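Local coordinates for antiterminator Q protein (Enterobacteria phage SfI, PDB 6JNY) that probably acts as a phage antitermination factor, modifying RNA polymerase so that transcription reads through terminators, at residues G24-Y28 and S29-E33. Residues are numbered along the deposited sequence; the frame is centred on the assembly and turned at random.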
loop_
_atom_site.group_PDB
_atom_site.type_symbol
_atom_site.label_atom_id
_atom_site.label_comp_id
_atom_site.label_asym_id
_atom_site.label_seq_id
_atom_site.Cartn_x
_atom_site.Cartn_y
_atom_site.Cartn_z
ATOM N N GLY A 24 5.713 -5.807 5.734
ATOM C CA GLY A 24 4.338 -6.226 5.861
ATOM C C GLY A 24 4.200 -7.407 6.799
ATOM O O GLY A 24 3.275 -7.461 7.611
ATOM N N ALA A 25 5.144 -8.345 6.731
ATOM C CA ALA A 25 5.101 -9.493 7.637
ATOM C C ALA A 25 5.368 -9.056 9.073
ATOM O O ALA A 25 4.751 -9.573 10.021
ATOM C CB ALA A 25 6.127 -10.529 7.186
ATOM N N TRP A 26 6.267 -8.092 9.251
ATOM C CA TRP A 26 6.550 -7.552 10.579
ATOM C C TRP A 26 5.320 -6.857 11.156
ATOM O O TRP A 26 4.959 -7.073 12.320
ATOM C CB TRP A 26 7.741 -6.606 10.477
ATOM C CG TRP A 26 8.203 -6.003 11.747
ATOM C CD1 TRP A 26 9.042 -6.565 12.664
ATOM C CD2 TRP A 26 7.880 -4.701 12.237
ATOM N NE1 TRP A 26 9.247 -5.694 13.707
ATOM C CE2 TRP A 26 8.545 -4.541 13.468
ATOM C CE3 TRP A 26 7.080 -3.654 11.758
ATOM C CZ2 TRP A 26 8.444 -3.373 14.225
ATOM C CZ3 TRP A 26 6.976 -2.502 12.512
ATOM C CH2 TRP A 26 7.660 -2.364 13.728
ATOM N N VAL A 27 4.650 -6.028 10.351
ATOM C CA VAL A 27 3.416 -5.383 10.802
ATOM C C VAL A 27 2.363 -6.425 11.163
ATOM O O VAL A 27 1.703 -6.336 12.211
ATOM C CB VAL A 27 2.895 -4.423 9.720
ATOM C CG1 VAL A 27 1.479 -3.979 10.022
ATOM C CG2 VAL A 27 3.817 -3.221 9.589
ATOM N N TYR A 28 2.176 -7.422 10.293
ATOM C CA TYR A 28 1.119 -8.410 10.494
ATOM C C TYR A 28 1.335 -9.208 11.772
ATOM O O TYR A 28 0.371 -9.728 12.348
ATOM C CB TYR A 28 1.046 -9.349 9.291
ATOM C CG TYR A 28 -0.240 -10.138 9.165
ATOM C CD1 TYR A 28 -1.455 -9.496 8.944
ATOM C CD2 TYR A 28 -0.230 -11.524 9.210
ATOM C CE1 TYR A 28 -2.624 -10.213 8.807
ATOM C CE2 TYR A 28 -1.401 -12.254 9.079
ATOM C CZ TYR A 28 -2.591 -11.591 8.870
ATOM O OH TYR A 28 -3.757 -12.309 8.736
ATOM N N SER A 29 2.581 -9.322 12.215
ATOM C CA SER A 29 2.894 -10.011 13.462
ATOM C C SER A 29 2.568 -9.179 14.689
ATOM O O SER A 29 2.712 -9.683 15.813
ATOM C CB SER A 29 4.370 -10.384 13.482
ATOM O OG SER A 29 5.159 -9.299 13.922
ATOM N N GLY A 30 2.146 -7.931 14.511
ATOM C CA GLY A 30 1.701 -7.094 15.603
ATOM C C GLY A 30 2.776 -6.277 16.273
ATOM O O GLY A 30 2.526 -5.720 17.350
ATOM N N ARG A 31 3.952 -6.151 15.662
ATOM C CA ARG A 31 5.081 -5.514 16.331
ATOM C C ARG A 31 5.091 -3.988 16.252
ATOM O O ARG A 31 5.929 -3.364 16.914
ATOM C CB ARG A 31 6.411 -6.115 15.848
ATOM C CG ARG A 31 6.690 -7.506 16.446
ATOM C CD ARG A 31 7.895 -8.192 15.805
ATOM N NE ARG A 31 8.308 -9.388 16.544
ATOM C CZ ARG A 31 7.631 -10.534 16.580
ATOM N NH1 ARG A 31 6.494 -10.675 15.914
ATOM N NH2 ARG A 31 8.099 -11.556 17.290
ATOM N N LEU A 32 4.198 -3.360 15.483
ATOM C CA LEU A 32 4.173 -1.902 15.409
ATOM C C LEU A 32 3.312 -1.336 16.533
ATOM O O LEU A 32 2.158 -1.738 16.701
ATOM C CB LEU A 32 3.653 -1.413 14.055
ATOM C CG LEU A 32 3.711 0.110 13.874
ATOM C CD1 LEU A 32 5.144 0.619 13.925
ATOM C CD2 LEU A 32 3.049 0.540 12.569
ATOM N N GLU A 33 3.880 -0.396 17.287
ATOM C CA GLU A 33 3.131 0.264 18.348
ATOM C C GLU A 33 1.962 1.054 17.770
ATOM O O GLU A 33 2.062 1.650 16.693
ATOM C CB GLU A 33 4.050 1.201 19.132
ATOM C CG GLU A 33 5.128 0.492 19.934
ATOM C CD GLU A 33 6.515 1.038 19.644
ATOM O OE1 GLU A 33 6.605 2.127 19.033
ATOM O OE2 GLU A 33 7.512 0.380 20.019
HETATM O O HOH W 1 1.958 -4.209 14.014
#
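Arg31 lies across one face of the Trp26 indole, its CB over the five-membered ring, 3.8 Å from the ring centroid, in a CH-pi contact. The aliphatic chain then runs past the pyrrole rim, where Arg31 CD is 3.5 Å from Trp26 NE1, and the guanidinium plane ends up turned 49° from the indole. Trp26 reaches this place because its CG is anti to the backbone N (chi1 -178°), which carries the ring beyond the helix end and under the departing chain. Farther along the same face, at the six-membered end, Leu32 crosses at about a right angle, with Leu32 CB 3.8 Å from Trp26 CZ3. Asp60, at the start of helix 60-74, accepts the indole N-H and so fixes the ring from outside.

Ser29 links the polar groups. Its OG donates to Trp26 O at 2.7 Å and in turn accepts Arg31 NH1 at 2.8 Å, the hydroxyl sitting in the guanidinium plane; the arginine head is thereby tied back to the last helical turn. A water accepts from Leu32 N and donates to Val27 O. Two backbone bonds enter the same turn, Ser29 N to Ala25 O at 3.1 Å and Gly30 N, well above the carbonyl plane, to Val27 O at 2.8 Å. With the positive phi of Gly30 (89°) they make a Schellman motif that ends helix 10-28 and turns the chain toward helix 38-45.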